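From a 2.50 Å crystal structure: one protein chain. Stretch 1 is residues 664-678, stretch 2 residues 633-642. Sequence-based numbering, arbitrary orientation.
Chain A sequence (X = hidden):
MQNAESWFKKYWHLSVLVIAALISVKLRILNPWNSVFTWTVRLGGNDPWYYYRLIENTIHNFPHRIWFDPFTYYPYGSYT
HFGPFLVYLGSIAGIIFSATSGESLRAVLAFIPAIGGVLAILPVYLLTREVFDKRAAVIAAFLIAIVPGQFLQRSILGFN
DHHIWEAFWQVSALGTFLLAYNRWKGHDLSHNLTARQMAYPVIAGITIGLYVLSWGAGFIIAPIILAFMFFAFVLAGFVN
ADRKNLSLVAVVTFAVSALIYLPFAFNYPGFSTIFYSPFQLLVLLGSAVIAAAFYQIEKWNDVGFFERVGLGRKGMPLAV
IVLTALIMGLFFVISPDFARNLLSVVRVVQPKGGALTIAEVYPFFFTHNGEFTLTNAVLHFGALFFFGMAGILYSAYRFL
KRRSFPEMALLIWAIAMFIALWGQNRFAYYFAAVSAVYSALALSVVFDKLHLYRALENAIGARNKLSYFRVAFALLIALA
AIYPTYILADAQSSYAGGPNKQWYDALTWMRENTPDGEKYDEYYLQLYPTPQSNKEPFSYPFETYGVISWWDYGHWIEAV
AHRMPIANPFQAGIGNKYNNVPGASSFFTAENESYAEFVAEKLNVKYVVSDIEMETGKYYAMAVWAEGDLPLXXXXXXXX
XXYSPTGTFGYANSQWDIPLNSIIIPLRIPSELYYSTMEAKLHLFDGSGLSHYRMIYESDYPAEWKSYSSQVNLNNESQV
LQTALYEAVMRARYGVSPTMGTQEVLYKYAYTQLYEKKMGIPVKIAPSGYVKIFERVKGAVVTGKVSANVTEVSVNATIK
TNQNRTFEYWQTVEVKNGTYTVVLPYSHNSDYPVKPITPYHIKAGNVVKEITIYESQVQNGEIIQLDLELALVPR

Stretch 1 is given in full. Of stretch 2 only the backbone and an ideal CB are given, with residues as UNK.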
# COMPACT_ATOMS: atom_id res chain seq x y z
N ILE A 664 4.71 -14.40 30.94
CA ILE A 664 3.70 -13.42 30.55
C ILE A 664 3.25 -13.67 29.12
O ILE A 664 4.08 -13.76 28.21
CB ILE A 664 4.26 -11.98 30.64
CG1 ILE A 664 4.75 -11.66 32.05
CG2 ILE A 664 3.22 -10.95 30.18
CD1 ILE A 664 5.65 -10.43 32.14
N ILE A 665 1.94 -13.78 28.90
CA ILE A 665 1.44 -13.91 27.54
C ILE A 665 1.58 -12.55 26.86
O ILE A 665 0.88 -11.59 27.22
CB ILE A 665 -0.01 -14.42 27.49
CG1 ILE A 665 -0.08 -15.86 27.98
CG2 ILE A 665 -0.57 -14.31 26.06
CD1 ILE A 665 -1.47 -16.30 28.41
N PRO A 666 2.48 -12.46 25.87
CA PRO A 666 2.83 -11.18 25.21
C PRO A 666 1.71 -10.76 24.27
O PRO A 666 1.88 -10.69 23.05
CB PRO A 666 4.10 -11.53 24.42
CG PRO A 666 3.87 -12.97 24.03
CD PRO A 666 3.15 -13.60 25.22
N LEU A 667 0.55 -10.52 24.87
CA LEU A 667 -0.61 -10.00 24.18
C LEU A 667 -1.24 -9.01 25.13
O LEU A 667 -1.73 -9.38 26.19
CB LEU A 667 -1.61 -11.11 23.83
CG LEU A 667 -2.93 -10.58 23.24
CD1 LEU A 667 -2.68 -10.03 21.83
CD2 LEU A 667 -4.03 -11.65 23.24
N ARG A 668 -1.23 -7.73 24.76
CA ARG A 668 -1.82 -6.71 25.60
C ARG A 668 -3.35 -6.83 25.55
O ARG A 668 -3.94 -6.81 24.48
CB ARG A 668 -1.36 -5.33 25.13
CG ARG A 668 -1.65 -4.22 26.11
CD ARG A 668 -0.41 -3.42 26.43
NE ARG A 668 -0.73 -2.35 27.36
CZ ARG A 668 -0.78 -1.07 27.02
NH1 ARG A 668 -0.49 -0.70 25.78
NH2 ARG A 668 -1.10 -0.16 27.93
N ILE A 669 -3.97 -6.97 26.72
CA ILE A 669 -5.43 -7.11 26.83
C ILE A 669 -6.12 -5.77 26.68
O ILE A 669 -5.68 -4.78 27.28
CB ILE A 669 -5.82 -7.74 28.18
CG1 ILE A 669 -5.20 -9.12 28.30
CG2 ILE A 669 -7.34 -7.85 28.32
CD1 ILE A 669 -5.35 -9.97 27.03
N PRO A 670 -7.20 -5.72 25.87
CA PRO A 670 -7.92 -4.44 25.70
C PRO A 670 -8.53 -3.97 27.02
O PRO A 670 -8.83 -4.82 27.87
CB PRO A 670 -9.02 -4.78 24.70
CG PRO A 670 -8.46 -5.95 23.91
CD PRO A 670 -7.68 -6.76 24.94
N SER A 671 -8.69 -2.66 27.18
CA SER A 671 -9.32 -2.06 28.36
C SER A 671 -10.83 -2.22 28.25
O SER A 671 -11.32 -2.73 27.23
CB SER A 671 -8.99 -0.57 28.45
OG SER A 671 -9.64 0.15 27.42
N GLU A 672 -11.56 -1.79 29.27
CA GLU A 672 -13.02 -1.82 29.21
C GLU A 672 -13.53 -0.98 28.03
O GLU A 672 -14.53 -1.33 27.39
CB GLU A 672 -13.63 -1.32 30.52
CG GLU A 672 -15.09 -1.74 30.71
CD GLU A 672 -15.58 -1.52 32.12
OE1 GLU A 672 -15.38 -0.41 32.65
OE2 GLU A 672 -16.16 -2.47 32.71
N LEU A 673 -12.82 0.11 27.73
CA LEU A 673 -13.21 1.01 26.64
C LEU A 673 -13.35 0.30 25.29
O LEU A 673 -14.34 0.46 24.60
CB LEU A 673 -12.20 2.13 26.51
CG LEU A 673 -12.84 3.51 26.52
CD1 LEU A 673 -13.56 3.74 27.85
CD2 LEU A 673 -11.77 4.54 26.30
N TYR A 674 -12.34 -0.49 24.94
CA TYR A 674 -12.35 -1.27 23.71
C TYR A 674 -13.71 -1.98 23.48
O TYR A 674 -14.31 -1.85 22.40
CB TYR A 674 -11.18 -2.27 23.74
CG TYR A 674 -11.17 -3.27 22.60
CD1 TYR A 674 -11.84 -4.50 22.73
CD2 TYR A 674 -10.50 -3.01 21.41
CE1 TYR A 674 -11.84 -5.42 21.70
CE2 TYR A 674 -10.50 -3.93 20.37
CZ TYR A 674 -11.16 -5.14 20.53
OH TYR A 674 -11.17 -6.07 19.51
N TYR A 675 -14.21 -2.66 24.51
CA TYR A 675 -15.44 -3.43 24.36
C TYR A 675 -16.69 -2.61 24.05
O TYR A 675 -17.73 -3.17 23.70
CB TYR A 675 -15.63 -4.36 25.56
CG TYR A 675 -14.49 -5.35 25.65
CD1 TYR A 675 -14.52 -6.53 24.93
CD2 TYR A 675 -13.35 -5.07 26.41
CE1 TYR A 675 -13.47 -7.43 24.99
CE2 TYR A 675 -12.30 -5.95 26.47
CZ TYR A 675 -12.36 -7.13 25.76
OH TYR A 675 -11.31 -8.03 25.83
N SER A 676 -16.56 -1.29 24.13
CA SER A 676 -17.64 -0.39 23.75
C SER A 676 -17.52 0.14 22.32
O SER A 676 -18.44 0.76 21.80
CB SER A 676 -17.71 0.79 24.71
OG SER A 676 -18.23 0.34 25.93
N THR A 677 -16.38 -0.08 21.69
CA THR A 677 -16.19 0.44 20.34
C THR A 677 -17.03 -0.35 19.36
O THR A 677 -17.37 -1.52 19.63
CB THR A 677 -14.72 0.39 19.93
OG1 THR A 677 -14.32 -0.98 19.78
CG2 THR A 677 -13.86 1.09 20.99
N MET A 678 -17.34 0.28 18.23
CA MET A 678 -18.05 -0.39 17.15
C MET A 678 -17.27 -1.60 16.64
O MET A 678 -17.85 -2.62 16.30
CB MET A 678 -18.31 0.56 15.98
CG MET A 678 -19.46 1.49 16.21
SD MET A 678 -21.05 0.62 16.27
CE MET A 678 -21.07 -0.05 14.61
N UNK A 633 -4.53 6.76 22.21
CA UNK A 633 -4.88 5.42 21.77
C UNK A 633 -4.63 4.37 22.87
O UNK A 633 -5.27 3.31 22.90
CB UNK A 633 -4.08 5.07 20.51
N UNK A 634 -3.71 4.68 23.78
CA UNK A 634 -3.34 3.72 24.82
C UNK A 634 -4.45 3.44 25.84
O UNK A 634 -4.35 2.49 26.62
CB UNK A 634 -2.10 4.23 25.56
N UNK A 635 -5.49 4.25 25.83
CA UNK A 635 -6.63 4.04 26.72
C UNK A 635 -7.48 2.85 26.26
O UNK A 635 -8.39 2.41 26.97
CB UNK A 635 -7.49 5.31 26.79
N UNK A 636 -7.20 2.34 25.06
CA UNK A 636 -7.93 1.17 24.59
C UNK A 636 -7.31 -0.15 25.11
O UNK A 636 -7.84 -1.22 24.89
CB UNK A 636 -7.96 1.17 23.06
N UNK A 637 -6.19 -0.05 25.84
CA UNK A 637 -5.46 -1.23 26.31
C UNK A 637 -5.19 -1.26 27.81
O UNK A 637 -5.02 -0.21 28.44
CB UNK A 637 -4.12 -1.32 25.57
N UNK A 638 -5.19 -2.47 28.37
CA UNK A 638 -4.94 -2.70 29.79
C UNK A 638 -3.62 -3.42 29.95
O UNK A 638 -2.59 -2.96 29.41
CB UNK A 638 -6.07 -3.50 30.43
N UNK A 639 -3.62 -4.55 30.66
CA UNK A 639 -2.39 -5.28 30.91
C UNK A 639 -2.24 -6.64 30.24
O UNK A 639 -2.38 -6.78 29.01
CB UNK A 639 -2.25 -5.47 32.42
N UNK A 640 -1.93 -7.65 31.04
CA UNK A 640 -1.51 -8.94 30.52
C UNK A 640 -1.98 -10.05 31.40
O UNK A 640 -2.13 -9.87 32.62
CB UNK A 640 0.01 -9.00 30.37
N UNK A 641 -2.19 -11.20 30.77
CA UNK A 641 -2.35 -12.46 31.50
C UNK A 641 -0.96 -13.05 31.72
O UNK A 641 -0.08 -12.90 30.87
CB UNK A 641 -3.25 -13.44 30.74
N UNK A 642 -0.77 -13.72 32.84
CA UNK A 642 0.52 -14.34 33.15
C UNK A 642 0.39 -15.51 34.15
O UNK A 642 -0.58 -15.59 34.90
CB UNK A 642 1.47 -13.28 33.71

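Position 633 has helical backbone angles, and nothing of stretch 1 lies within 5.5 Å of its ideal CB. Stretch 1 therefore imposes no choice; the residue is Ala633.

At 634 the CA-to-CB bond points sideways, but the guanidinium of Arg668 reaches toward this position, its NH2 5.1 Å from the ideal CB. An acidic side chain would suit, and a neutral acceptor could also serve. The residue is Glu634, which bends back with chi1 and chi2 both m. Its OE1 forms a salt bridge with Arg668 NH1, modelled very short at 2.3 Å, and accepts a weak hydrogen bond from Arg668 NH2 at 3.0 Å.

Position 635 points sideways past Leu673 CD2, 4.4 Å from the ideal CB, so any side chain with a few methylenes would fit. Lys635 lays its chain there, CD 3.6 Å from Leu673 CD2. Its backbone O accepts a hydrogen bond from Ser671 OG at 2.6 Å, a bond indifferent to residue type.

From 636 the visible neighbours are Leu673, Tyr674 and Thr677, a mixed surface for a large, flat or branched apolar group. Tyr636 fills it: its CE2 lies 3.5 Å from Thr677 CG2 and its CD2 4.3 Å from Leu673 CB, while its OH is bonded elsewhere in the structure. Its backbone O accepts from Ser671 N at 2.8 Å.

At 637 phi/psi is extended, and the ideal CB lies 3.7 Å from Arg668 CZ although the bond points away overall. Many residues with a CB methylene would do. Tyr637 places CB over one face of the guanidinium and its CD1 4.0 Å from Pro670 CA.

Positions 638 and 639 have phi near -112° and psi near -127°, a region that favours glycine. At 638 an ideal CB would also sit just 3.4 Å from Ile669 O. Both are glycine: Gly638 N donates to Ile669 O at 2.6 Å and Gly638 O accepts from Arg668 NE at 2.8 Å, while Gly639 O accepts from Ile669 N at 2.8 Å.

Position 640 is extended, near Ile664 CG2 and the carbonyls of Ile665 and Leu667; a long or aromatic group would suit. Tyr640 packs CB 3.7 Å from Ile664 CG2, and its OH comes 3.2 Å from Arg668 CD.

Position 641 faces Ile665 CD1 and Ile669, calling for an apolar group. Phe641 answers, its CD2 3.9 Å from Ile669 CD1. Phe641 O accepts from Ile665 N at 3.0 Å.

At 642, paired antiparallel with Ile664, beta-tolerant residues suit. Tyr642 meets Ile664 CG1 through CB at 4.1 Å, but its ring leads away.

Stretch 2, residues 633-642: AEKYYGGYFY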
# COMPACT_ATOMS: atom_id res chain seq x y z
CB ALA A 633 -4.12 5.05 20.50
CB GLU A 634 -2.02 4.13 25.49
CG GLU A 634 -0.79 3.81 24.62
CD GLU A 634 -0.45 2.32 24.59
OE1 GLU A 634 -0.98 1.57 25.43
OE2 GLU A 634 0.34 1.90 23.72
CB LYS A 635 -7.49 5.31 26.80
CG LYS A 635 -8.37 5.53 25.55
CD LYS A 635 -9.13 6.87 25.61
CE LYS A 635 -9.97 7.06 24.34
NZ LYS A 635 -11.10 8.04 24.51
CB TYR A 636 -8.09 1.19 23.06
CG TYR A 636 -9.02 2.29 22.57
CD1 TYR A 636 -8.51 3.46 22.02
CD2 TYR A 636 -10.40 2.16 22.66
CE1 TYR A 636 -9.36 4.48 21.57
CE2 TYR A 636 -11.26 3.17 22.22
CZ TYR A 636 -10.74 4.32 21.68
OH TYR A 636 -11.60 5.31 21.24
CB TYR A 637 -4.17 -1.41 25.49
CG TYR A 637 -4.49 -1.63 24.04
CD1 TYR A 637 -4.84 -2.90 23.58
CD2 TYR A 637 -4.51 -0.58 23.13
CE1 TYR A 637 -5.16 -3.12 22.25
CE2 TYR A 637 -4.82 -0.78 21.79
CZ TYR A 637 -5.15 -2.07 21.36
OH TYR A 637 -5.48 -2.32 20.05
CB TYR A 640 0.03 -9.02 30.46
CG TYR A 640 0.64 -7.96 29.58
CD1 TYR A 640 1.02 -6.72 30.12
CD2 TYR A 640 0.81 -8.17 28.22
CE1 TYR A 640 1.57 -5.74 29.32
CE2 TYR A 640 1.36 -7.19 27.41
CZ TYR A 640 1.75 -5.97 27.97
OH TYR A 640 2.29 -4.97 27.18
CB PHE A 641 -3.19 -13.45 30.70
CG PHE A 641 -4.66 -13.15 30.70
CD1 PHE A 641 -5.36 -13.10 31.91
CD2 PHE A 641 -5.35 -12.95 29.51
CE1 PHE A 641 -6.72 -12.82 31.93
CE2 PHE A 641 -6.71 -12.67 29.52
CZ PHE A 641 -7.39 -12.61 30.74
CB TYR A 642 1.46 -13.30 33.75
CG TYR A 642 1.02 -12.88 35.13
CD1 TYR A 642 0.10 -11.86 35.31
CD2 TYR A 642 1.51 -13.53 36.27
CE1 TYR A 642 -0.33 -11.49 36.56
CE2 TYR A 642 1.10 -13.15 37.54
CZ TYR A 642 0.18 -12.13 37.68
OH TYR A 642 -0.23 -11.75 38.93
O HOH W 1 -1.77 -11.32 28.16
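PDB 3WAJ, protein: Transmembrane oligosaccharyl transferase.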